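Local coordinates for acyl-coenzyme A oxidase 3 (Yarrowia lipolytica, PDB 5YS9), which oxidises acyl-CoA to trans-2-enoyl-CoA in peroxisomal beta-oxidation, using FAD as cofactor and passing the electrons to oxygen to give hydrogen peroxide, at residues 326-331 and 343-348; 186-191 and 266-271. All coordinates share one frame; numbering follows the deposited sequence.

Interaction 1: residues 326-331 and 343-348; sequences RYACVR and TKIIDY. With FAD (flavin-adenine dinucleotide), chain D.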
ATOM      1  N   ARG A 326     -10.936   9.967  14.575  1.00 33.34           N
ATOM      2  CA  ARG A 326     -12.191  10.707  14.700  1.00 33.54           C
ATOM      3  C   ARG A 326     -13.347   9.912  14.146  1.00 34.31           C
ATOM      4  O   ARG A 326     -14.387   9.798  14.815  1.00 34.07           O
ATOM      5  CB  ARG A 326     -12.123  12.066  14.002  1.00 33.37           C
ATOM      6  CG  ARG A 326     -11.346  13.082  14.798  1.00 30.54           C
ATOM      7  CD  ARG A 326     -11.182  14.353  14.006  1.00 28.77           C
ATOM      8  NE  ARG A 326     -10.264  15.213  14.730  1.00 31.50           N
ATOM      9  CZ  ARG A 326      -9.865  16.437  14.371  1.00 29.61           C
ATOM     10  NH1 ARG A 326     -10.262  16.982  13.232  1.00 28.34           N
ATOM     11  NH2 ARG A 326      -9.009  17.092  15.169  1.00 29.23           N
ATOM     12  N   TYR A 327     -13.173   9.353  12.940  1.00 32.84           N
ATOM     13  CA  TYR A 327     -14.132   8.363  12.432  1.00 30.71           C
ATOM     14  C   TYR A 327     -14.398   7.282  13.453  1.00 31.39           C
ATOM     15  O   TYR A 327     -15.534   7.004  13.797  1.00 34.87           O
ATOM     16  CB  TYR A 327     -13.642   7.682  11.159  1.00 30.87           C
ATOM     17  CG  TYR A 327     -14.676   6.801  10.502  1.00 28.09           C
ATOM     18  CD1 TYR A 327     -15.859   7.334  10.024  1.00 28.33           C
ATOM     19  CD2 TYR A 327     -14.466   5.468  10.341  1.00 30.44           C
ATOM     20  CE1 TYR A 327     -16.827   6.545   9.453  1.00 29.73           C
ATOM     21  CE2 TYR A 327     -15.429   4.665   9.770  1.00 33.14           C
ATOM     22  CZ  TYR A 327     -16.615   5.214   9.314  1.00 32.66           C
ATOM     23  OH  TYR A 327     -17.569   4.424   8.691  1.00 35.92           O
ATOM     24  N   ALA A 328     -13.347   6.683  13.975  1.00 32.00           N
ATOM     25  CA  ALA A 328     -13.529   5.619  14.951  1.00 31.05           C
ATOM     26  C   ALA A 328     -14.381   6.006  16.190  1.00 30.84           C
ATOM     27  O   ALA A 328     -15.056   5.137  16.766  1.00 30.37           O
ATOM     28  CB  ALA A 328     -12.166   5.120  15.375  1.00 31.60           C
ATOM     29  N   CYS A 329     -14.320   7.273  16.610  1.00 30.76           N
ATOM     30  CA  CYS A 329     -14.994   7.713  17.842  1.00 35.43           C
ATOM     31  C   CYS A 329     -16.490   7.838  17.666  1.00 39.68           C
ATOM     32  O   CYS A 329     -17.246   7.803  18.657  1.00 40.80           O
ATOM     33  CB  CYS A 329     -14.413   9.029  18.366  1.00 38.13           C
ATOM     34  SG  CYS A 329     -12.678   8.860  18.947  1.00 36.13           S
ATOM     35  N   VAL A 330     -16.901   7.990  16.416  1.00 40.61           N
ATOM     36  CA  VAL A 330     -18.300   8.124  16.083  1.00 36.76           C
ATOM     37  C   VAL A 330     -18.924   6.945  15.355  1.00 36.23           C
ATOM     38  O   VAL A 330     -20.125   6.849  15.300  1.00 32.33           O
ATOM     39  CB  VAL A 330     -18.571   9.413  15.289  1.00 35.16           C
ATOM     40  CG1 VAL A 330     -17.820  10.570  15.896  1.00 36.08           C
ATOM     41  CG2 VAL A 330     -18.225   9.251  13.827  1.00 33.82           C
ATOM     42  N   ARG A 331     -18.121   6.047  14.808  1.00 39.99           N
ATOM     43  CA  ARG A 331     -18.676   4.990  13.980  1.00 38.40           C
ATOM     44  C   ARG A 331     -19.092   3.776  14.777  1.00 39.16           C
ATOM     45  O   ARG A 331     -18.301   3.187  15.463  1.00 44.12           O
ATOM     46  CB  ARG A 331     -17.702   4.589  12.885  1.00 37.63           C
ATOM     47  CG  ARG A 331     -18.089   3.323  12.142  1.00 36.12           C
ATOM     48  CD  ARG A 331     -19.232   3.529  11.177  1.00 33.53           C
ATOM     49  NE  ARG A 331     -19.429   2.355  10.350  1.00 34.12           N
ATOM     50  CZ  ARG A 331     -20.109   2.335   9.217  1.00 30.74           C
ATOM     51  NH1 ARG A 331     -20.675   3.427   8.769  1.00 29.15           N
ATOM     52  NH2 ARG A 331     -20.214   1.217   8.536  1.00 30.78           N
ATOM     53  N   THR A 343     -21.794  -0.757  19.351  1.00 38.38           N
ATOM     54  CA  THR A 343     -20.548  -0.259  19.879  1.00 37.47           C
ATOM     55  C   THR A 343     -19.823   0.600  18.860  1.00 39.25           C
ATOM     56  O   THR A 343     -19.752   0.252  17.694  1.00 41.31           O
ATOM     57  CB  THR A 343     -19.656  -1.444  20.295  1.00 36.62           C
ATOM     58  OG1 THR A 343     -20.355  -2.251  21.239  1.00 36.61           O
ATOM     59  CG2 THR A 343     -18.385  -0.979  20.915  1.00 35.82           C
ATOM     60  N   LYS A 344     -19.277   1.718  19.313  1.00 38.49           N
ATOM     61  CA  LYS A 344     -18.367   2.506  18.512  1.00 37.91           C
ATOM     62  C   LYS A 344     -17.095   1.707  18.344  1.00 37.66           C
ATOM     63  O   LYS A 344     -16.611   1.129  19.290  1.00 35.99           O
ATOM     64  CB  LYS A 344     -18.047   3.832  19.200  1.00 40.23           C
ATOM     65  CG  LYS A 344     -19.247   4.603  19.708  1.00 39.76           C
ATOM     66  CD  LYS A 344     -18.860   5.484  20.867  1.00 40.66           C
ATOM     67  CE  LYS A 344     -19.630   6.782  20.862  1.00 43.76           C
ATOM     68  NZ  LYS A 344     -18.789   7.915  21.328  1.00 50.15           N
ATOM     69  N   ILE A 345     -16.536   1.706  17.149  1.00 32.98           N
ATOM     70  CA  ILE A 345     -15.392   0.865  16.856  1.00 33.31           C
ATOM     71  C   ILE A 345     -14.182   1.220  17.713  1.00 37.55           C
ATOM     72  O   ILE A 345     -13.358   0.376  18.012  1.00 35.15           O
ATOM     73  CB  ILE A 345     -15.049   0.811  15.354  1.00 31.58           C
ATOM     74  CG1 ILE A 345     -14.915   2.205  14.759  1.00 31.57           C
ATOM     75  CG2 ILE A 345     -16.110   0.024  14.619  1.00 32.31           C
ATOM     76  CD1 ILE A 345     -14.370   2.211  13.358  1.00 29.31           C
ATOM     77  N   ILE A 346     -14.096   2.473  18.120  1.00 37.27           N
ATOM     78  CA  ILE A 346     -13.015   2.916  18.964  1.00 37.97           C
ATOM     79  C   ILE A 346     -13.036   2.115  20.254  1.00 38.07           C
ATOM     80  O   ILE A 346     -12.005   1.863  20.839  1.00 40.85           O
ATOM     81  CB  ILE A 346     -13.111   4.415  19.275  1.00 40.47           C
ATOM     82  CG1 ILE A 346     -11.818   4.921  19.884  1.00 42.38           C
ATOM     83  CG2 ILE A 346     -14.250   4.699  20.230  1.00 41.82           C
ATOM     84  CD1 ILE A 346     -10.595   4.657  19.047  1.00 43.54           C
ATOM     85  N   ASP A 347     -14.223   1.771  20.720  1.00 38.78           N
ATOM     86  CA  ASP A 347     -14.390   0.946  21.909  1.00 37.35           C
ATOM     87  C   ASP A 347     -13.912  -0.507  21.826  1.00 37.02           C
ATOM     88  O   ASP A 347     -13.634  -1.108  22.835  1.00 41.95           O
ATOM     89  CB  ASP A 347     -15.801   1.053  22.452  1.00 36.46           C
ATOM     90  CG  ASP A 347     -16.039   2.351  23.142  1.00 38.46           C
ATOM     91  OD1 ASP A 347     -15.095   2.843  23.766  1.00 33.49           O
ATOM     92  OD2 ASP A 347     -17.156   2.883  23.050  1.00 41.44           O
ATOM     93  N   TYR A 348     -13.873  -1.083  20.638  1.00 40.71           N
ATOM     94  CA  TYR A 348     -13.299  -2.411  20.453  1.00 41.98           C
ATOM     95  C   TYR A 348     -11.805  -2.446  20.717  1.00 41.77           C
ATOM     96  O   TYR A 348     -11.078  -1.596  20.261  1.00 39.89           O
ATOM     97  CB  TYR A 348     -13.532  -2.907  19.033  1.00 40.62           C
ATOM     98  CG  TYR A 348     -14.964  -3.177  18.704  1.00 43.64           C
ATOM     99  CD1 TYR A 348     -15.770  -3.869  19.574  1.00 42.46           C
ATOM    100  CD2 TYR A 348     -15.511  -2.734  17.524  1.00 44.81           C
ATOM    101  CE1 TYR A 348     -17.081  -4.115  19.276  1.00 43.59           C
ATOM    102  CE2 TYR A 348     -16.822  -2.976  17.217  1.00 42.98           C
ATOM    103  CZ  TYR A 348     -17.600  -3.667  18.099  1.00 43.86           C
ATOM    104  OH  TYR A 348     -18.905  -3.911  17.798  1.00 43.13           O
TER
HETATM  105  PA  FAD D 801     -17.686  -1.153   8.795  1.00 56.81           P
HETATM  106  O1A FAD D 801     -18.396  -2.450   8.702  1.00 54.66           O
HETATM  107  O2A FAD D 801     -18.185  -0.076   9.678  1.00 56.38           O
HETATM  108  O5B FAD D 801     -16.183  -1.344   9.227  1.00 61.91           O
HETATM  109  C5B FAD D 801     -15.381  -0.173   9.257  1.00 57.00           C
HETATM  110  C4B FAD D 801     -14.123  -0.476  10.026  1.00 57.70           C
HETATM  111  O4B FAD D 801     -14.476  -0.835  11.354  1.00 59.13           O
HETATM  112  C3B FAD D 801     -13.461  -1.675   9.397  1.00 58.11           C
HETATM  113  O3B FAD D 801     -12.066  -1.465   9.304  1.00 52.66           O
HETATM  114  C2B FAD D 801     -13.696  -2.792  10.366  1.00 56.35           C
HETATM  115  O2B FAD D 801     -12.572  -3.664  10.377  1.00 50.79           O
HETATM  116  C1B FAD D 801     -13.909  -2.086  11.685  1.00 57.28           C
HETATM  117  N9A FAD D 801     -14.878  -2.916  12.402  1.00 66.31           N
HETATM  118  C8A FAD D 801     -16.183  -3.002  12.131  1.00 62.99           C
HETATM  119  N7A FAD D 801     -16.773  -3.881  12.961  1.00 68.09           N
HETATM  120  C5A FAD D 801     -15.834  -4.382  13.770  1.00 66.01           C
HETATM  121  C6A FAD D 801     -15.781  -5.359  14.871  1.00 62.96           C
HETATM  122  N6A FAD D 801     -16.881  -6.002  15.301  1.00 59.90           N
HETATM  123  N1A FAD D 801     -14.590  -5.585  15.437  1.00 62.58           N
HETATM  124  C2A FAD D 801     -13.486  -4.954  15.027  1.00 65.85           C
HETATM  125  N3A FAD D 801     -13.455  -4.060  14.037  1.00 57.85           N
HETATM  126  C4A FAD D 801     -14.580  -3.744  13.387  1.00 63.52           C
HETATM  127  N1  FAD D 801     -22.187  -2.664  -1.310  1.00 37.15           N
HETATM  128  C2  FAD D 801     -23.252  -3.099  -1.998  1.00 34.21           C
HETATM  129  O2  FAD D 801     -24.218  -3.515  -1.373  1.00 33.07           O
HETATM  130  N3  FAD D 801     -23.304  -3.116  -3.323  1.00 32.60           N
HETATM  131  C4  FAD D 801     -22.303  -2.694  -4.062  1.00 32.61           C
HETATM  132  O4  FAD D 801     -22.387  -2.720  -5.280  1.00 35.76           O
HETATM  133  C4X FAD D 801     -21.097  -2.197  -3.398  1.00 35.29           C
HETATM  134  N5  FAD D 801     -20.047  -1.758  -4.092  1.00 38.16           N
HETATM  135  C5X FAD D 801     -18.964  -1.298  -3.461  1.00 38.28           C
HETATM  136  C6  FAD D 801     -17.910  -0.832  -4.216  1.00 40.96           C
HETATM  137  C7  FAD D 801     -16.787  -0.351  -3.593  1.00 39.97           C
HETATM  138  C7M FAD D 801     -15.640   0.140  -4.416  1.00 43.98           C
HETATM  139  C8  FAD D 801     -16.723  -0.331  -2.118  1.00 41.83           C
HETATM  140  C8M FAD D 801     -15.505   0.188  -1.429  1.00 46.05           C
HETATM  141  C9  FAD D 801     -17.774  -0.801  -1.363  1.00 41.92           C
HETATM  142  C9A FAD D 801     -18.903  -1.279  -1.983  1.00 38.72           C
HETATM  143  N10 FAD D 801     -19.986  -1.757  -1.231  1.00 37.29           N
HETATM  144  C10 FAD D 801     -21.099  -2.208  -1.931  1.00 35.45           C
HETATM  145  C1' FAD D 801     -19.997  -1.754   0.233  1.00 42.46           C
HETATM  146  C2' FAD D 801     -18.983  -2.692   0.890  1.00 45.12           C
HETATM  147  O2' FAD D 801     -19.481  -4.024   0.904  1.00 42.19           O
HETATM  148  C3' FAD D 801     -18.672  -2.231   2.316  1.00 46.35           C
HETATM  149  O3' FAD D 801     -17.724  -1.189   2.231  1.00 44.76           O
HETATM  150  C4' FAD D 801     -18.085  -3.294   3.230  1.00 48.67           C
HETATM  151  O4' FAD D 801     -18.738  -4.528   2.972  1.00 50.27           O
HETATM  152  C5' FAD D 801     -18.323  -2.998   4.703  1.00 50.95           C
HETATM  153  O5' FAD D 801     -17.466  -2.020   5.270  1.00 52.52           O
HETATM  154  P   FAD D 801     -18.089  -0.750   6.004  1.00 55.76           P
HETATM  155  O1P FAD D 801     -17.764   0.474   5.237  1.00 63.04           O
HETATM  156  O2P FAD D 801     -19.504  -1.051   6.298  1.00 59.58           O
HETATM  157  O3P FAD D 801     -17.288  -0.578   7.361  1.00 63.61           O
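The carbonyls of A328, C329 and R331 each receive a donor from residues 344-346, and these three hydrogen bonds tie the loop to the late part of helix 300-330 and to R331 just after it. I345 N meets R331 O at 2.9 Å and almost head-on, with a C=O...N angle of 177°. I346 N reaches A328 O at 3.1 Å from above the carbonyl plane, a less regular approach. The third donor is a side chain: K344 NZ comes to C329 O at 3.1 Å, its methylenes CD and CE passing the same oxygen. The partial negative charge of this carbonyl would probably favour the ammonium.

Apolar side chains meet alongside these bonds. A328 CB lies 4.0 Å from I346 CD1 and also near I345 CG1, while I346 CG1 faces C329 SG. I345 CG1 stands between its own backbone N and carbonyl carbon (chi1 52°), which carries CD1 between the side chain of R331 and the FAD ribose, 3.6 Å from FAD O4B.

The cofactor is held from both segments. R331, with CG anti to the backbone N (chi1 169°) and a bend at chi2, grips one phosphate oxygen with two N-H groups: NE lies 2.8 Å and NH2 2.7 Å from FAD O2A, which sits near the guanidinium plane. R331 NH1 turns to Y656 OH and to L165 O of the second subunit. Adenine atoms lie over one face of Y348, CE2 to FAD C6A being 3.5 Å. Phosphate, ribose and adenine are thus all touched here, in the FAD site that acyl-CoA oxidases build between two subunits.

Interaction 2: residues 186-191 and 266-271; sequences EFIINT and FTNVRI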
ATOM      1  N   GLU A 186      35.723  23.991 -23.882  1.00 48.70           N
ATOM      2  CA  GLU A 186      34.357  23.531 -23.719  1.00 47.12           C
ATOM      3  C   GLU A 186      34.268  22.100 -23.172  1.00 45.48           C
ATOM      4  O   GLU A 186      35.227  21.329 -23.225  1.00 42.82           O
ATOM      5  CB  GLU A 186      33.662  23.611 -25.078  1.00 50.06           C
ATOM      6  CG  GLU A 186      33.371  25.042 -25.556  1.00 49.75           C
ATOM      7  CD  GLU A 186      32.565  25.072 -26.858  1.00 51.05           C
ATOM      8  OE1 GLU A 186      32.861  24.283 -27.782  1.00 48.28           O
ATOM      9  OE2 GLU A 186      31.624  25.881 -26.958  1.00 54.89           O
ATOM     10  N   PHE A 187      33.109  21.768 -22.613  1.00 48.09           N
ATOM     11  CA  PHE A 187      32.713  20.370 -22.432  1.00 45.92           C
ATOM     12  C   PHE A 187      31.702  19.967 -23.504  1.00 43.06           C
ATOM     13  O   PHE A 187      30.847  20.755 -23.873  1.00 38.22           O
ATOM     14  CB  PHE A 187      32.129  20.110 -21.046  1.00 42.58           C
ATOM     15  CG  PHE A 187      33.127  20.230 -19.946  1.00 42.18           C
ATOM     16  CD1 PHE A 187      34.098  19.260 -19.780  1.00 40.32           C
ATOM     17  CD2 PHE A 187      33.098  21.321 -19.080  1.00 41.34           C
ATOM     18  CE1 PHE A 187      35.015  19.366 -18.757  1.00 43.47           C
ATOM     19  CE2 PHE A 187      34.025  21.444 -18.066  1.00 43.01           C
ATOM     20  CZ  PHE A 187      34.985  20.460 -17.897  1.00 43.36           C
ATOM     21  N   ILE A 188      31.841  18.735 -23.991  1.00 42.44           N
ATOM     22  CA  ILE A 188      30.845  18.074 -24.790  1.00 41.49           C
ATOM     23  C   ILE A 188      30.061  17.125 -23.874  1.00 41.75           C
ATOM     24  O   ILE A 188      30.607  16.118 -23.412  1.00 41.39           O
ATOM     25  CB  ILE A 188      31.482  17.266 -25.924  1.00 40.77           C
ATOM     26  CG1 ILE A 188      32.341  18.189 -26.817  1.00 45.85           C
ATOM     27  CG2 ILE A 188      30.399  16.572 -26.760  1.00 38.98           C
ATOM     28  CD1 ILE A 188      32.982  17.460 -28.009  1.00 46.28           C
ATOM     29  N   ILE A 189      28.777  17.438 -23.657  1.00 40.04           N
ATOM     30  CA  ILE A 189      27.859  16.581 -22.916  1.00 39.22           C
ATOM     31  C   ILE A 189      27.156  15.601 -23.865  1.00 38.11           C
ATOM     32  O   ILE A 189      26.500  16.031 -24.832  1.00 37.41           O
ATOM     33  CB  ILE A 189      26.786  17.373 -22.170  1.00 42.36           C
ATOM     34  CG1 ILE A 189      27.407  18.550 -21.353  1.00 47.52           C
ATOM     35  CG2 ILE A 189      25.985  16.421 -21.287  1.00 41.06           C
ATOM     36  CD1 ILE A 189      28.594  18.172 -20.476  1.00 46.88           C
ATOM     37  N   ASN A 190      27.312  14.295 -23.599  1.00 32.86           N
ATOM     38  CA  ASN A 190      26.807  13.278 -24.497  1.00 33.52           C
ATOM     39  C   ASN A 190      26.167  12.106 -23.765  1.00 35.51           C
ATOM     40  O   ASN A 190      26.712  11.568 -22.789  1.00 34.52           O
ATOM     41  CB  ASN A 190      27.880  12.775 -25.489  1.00 32.72           C
ATOM     42  CG  ASN A 190      27.278  12.017 -26.668  1.00 33.50           C
ATOM     43  OD1 ASN A 190      26.565  12.598 -27.529  1.00 31.16           O
ATOM     44  ND2 ASN A 190      27.503  10.702 -26.687  1.00 30.76           N
ATOM     45  N   THR A 191      25.011  11.712 -24.293  1.00 36.09           N
ATOM     46  CA  THR A 191      24.299  10.524 -23.873  1.00 37.69           C
ATOM     47  C   THR A 191      24.698   9.396 -24.881  1.00 37.73           C
ATOM     48  O   THR A 191      24.212   9.371 -25.990  1.00 38.98           O
ATOM     49  CB  THR A 191      22.752  10.788 -23.944  1.00 37.60           C
ATOM     50  OG1 THR A 191      22.379  11.966 -23.198  1.00 34.06           O
ATOM     51  CG2 THR A 191      21.976   9.567 -23.453  1.00 37.45           C
ATOM     52  N   PHE A 266      21.191  14.271 -24.407  1.00 34.11           N
ATOM     53  CA  PHE A 266      22.176  15.240 -24.905  1.00 31.31           C
ATOM     54  C   PHE A 266      22.985  14.608 -26.017  1.00 29.53           C
ATOM     55  O   PHE A 266      23.529  13.535 -25.842  1.00 31.18           O
ATOM     56  CB  PHE A 266      23.168  15.596 -23.806  1.00 30.13           C
ATOM     57  CG  PHE A 266      22.532  16.035 -22.538  1.00 29.25           C
ATOM     58  CD1 PHE A 266      22.155  15.089 -21.565  1.00 30.48           C
ATOM     59  CD2 PHE A 266      22.353  17.372 -22.272  1.00 27.54           C
ATOM     60  CE1 PHE A 266      21.557  15.489 -20.384  1.00 29.30           C
ATOM     61  CE2 PHE A 266      21.763  17.780 -21.072  1.00 28.09           C
ATOM     62  CZ  PHE A 266      21.345  16.837 -20.148  1.00 28.06           C
ATOM     63  N   THR A 267      23.094  15.276 -27.133  1.00 31.27           N
ATOM     64  CA  THR A 267      23.898  14.788 -28.247  1.00 35.92           C
ATOM     65  C   THR A 267      24.881  15.887 -28.611  1.00 37.20           C
ATOM     66  O   THR A 267      24.493  16.961 -29.116  1.00 36.76           O
ATOM     67  CB  THR A 267      23.015  14.417 -29.449  1.00 40.28           C
ATOM     68  OG1 THR A 267      21.941  13.562 -29.007  1.00 41.47           O
ATOM     69  CG2 THR A 267      23.850  13.710 -30.538  1.00 40.21           C
ATOM     70  N   ASN A 268      26.135  15.661 -28.241  1.00 38.01           N
ATOM     71  CA  ASN A 268      27.220  16.562 -28.586  1.00 42.28           C
ATOM     72  C   ASN A 268      26.956  18.011 -28.250  1.00 38.50           C
ATOM     73  O   ASN A 268      27.284  18.911 -29.004  1.00 34.18           O
ATOM     74  CB  ASN A 268      27.605  16.348 -30.047  1.00 47.43           C
ATOM     75  CG  ASN A 268      27.991  14.892 -30.297  1.00 57.80           C
ATOM     76  OD1 ASN A 268      28.837  14.328 -29.574  1.00 61.91           O
ATOM     77  ND2 ASN A 268      27.326  14.249 -31.265  1.00 58.63           N
ATOM     78  N   VAL A 269      26.394  18.215 -27.070  1.00 36.46           N
ATOM     79  CA  VAL A 269      26.026  19.545 -26.617  1.00 39.19           C
ATOM     80  C   VAL A 269      27.284  20.236 -26.072  1.00 40.48           C
ATOM     81  O   VAL A 269      27.986  19.709 -25.204  1.00 39.58           O
ATOM     82  CB  VAL A 269      24.934  19.449 -25.548  1.00 38.41           C
ATOM     83  CG1 VAL A 269      24.658  20.779 -24.894  1.00 36.92           C
ATOM     84  CG2 VAL A 269      23.683  18.890 -26.182  1.00 42.50           C
ATOM     85  N   ARG A 270      27.555  21.406 -26.606  1.00 42.04           N
ATOM     86  CA  ARG A 270      28.767  22.119 -26.333  1.00 47.52           C
ATOM     87  C   ARG A 270      28.465  23.097 -25.212  1.00 42.52           C
ATOM     88  O   ARG A 270      27.532  23.871 -25.321  1.00 40.76           O
ATOM     89  CB  ARG A 270      29.226  22.820 -27.622  1.00 57.73           C
ATOM     90  CG  ARG A 270      29.713  21.875 -28.742  1.00 62.39           C
ATOM     91  CD  ARG A 270      31.066  22.358 -29.298  1.00 74.91           C
ATOM     92  NE  ARG A 270      31.693  21.554 -30.373  1.00 77.53           N
ATOM     93  CZ  ARG A 270      33.016  21.423 -30.586  1.00 77.45           C
ATOM     94  NH1 ARG A 270      33.930  22.017 -29.805  1.00 78.06           N
ATOM     95  NH2 ARG A 270      33.445  20.669 -31.596  1.00 75.40           N
ATOM     96  N   ILE A 271      29.197  23.022 -24.104  1.00 41.18           N
ATOM     97  CA  ILE A 271      29.067  24.031 -23.040  1.00 43.85           C
ATOM     98  C   ILE A 271      30.442  24.613 -22.670  1.00 43.47           C
ATOM     99  O   ILE A 271      31.439  23.911 -22.785  1.00 45.73           O
ATOM    100  CB  ILE A 271      28.385  23.500 -21.747  1.00 42.20           C
ATOM    101  CG1 ILE A 271      29.175  22.386 -21.108  1.00 39.28           C
ATOM    102  CG2 ILE A 271      26.953  23.048 -22.011  1.00 45.42           C
ATOM    103  CD1 ILE A 271      28.673  22.053 -19.731  1.00 40.42           C
TER
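An antiparallel strand pair, ending in an irregularity like a beta bulge, joins 186-191 to 266-271, with F187 and I189 as hydrogen-bonded partners of I271 and V269 and I188 opposite R270. The axes run 4.7 Å apart at 151°. F187 N to I271 O is 2.7 Å, I271 N to F187 O is 2.8 Å, and I189 and V269 exchange a second such pair of bonds.

Beyond I189, one residue on the first strand faces two on the second. N268, with positive phi (51°), takes up the extra length. N190 CG is anti to the backbone N (chi1 -164°), which brings OD1 to N268 N at 3.2 Å, on a lone pair in the amide plane. One backbone bond follows, T191 N to F266 O, while F266 N turns instead to the side-chain T191 OG1 at 2.9 Å.

F187, I189, V269 and I271 share one face, against strand 222-232. There I189 CG2 sits over the F266 ring, a CH-pi contact 4.0 Å from its centroid.

At the F187-I271 end, E186 OE1 accepts from R270 NH1 in a salt bridge of 3.2 Å, near the guanidinium plane, the side chains crossing at about a right angle; T184 OG1 also bonds OE1. An alanine at E186 would probably leave the R270 guanidinium without this carboxylate and freer to turn.

The pair is part of the mixed beta-sheet of the acyl-CoA dehydrogenase-type middle domain.

Overall arrangement
Interaction 2 closes along the chain before interaction 1 opens, and the two belong to different domains: the mixed sheet of the middle domain and the helical C-alpha1 region. Their centres are 62 Å apart, their nearest atoms about 46 Å, and they lie on opposite sides of the chain's centre, sharing no helix or strand. Interaction 1 joins the late part of helix 300-330 to the loop before helix 349-385 and touches FAD directly, at a site that also takes residues of the second subunit. Interaction 2 pairs strands 186-190 and 262-272 and is strand pairing within the sheet, although the side chain of F266 comes to about 11 Å from a bound FAD.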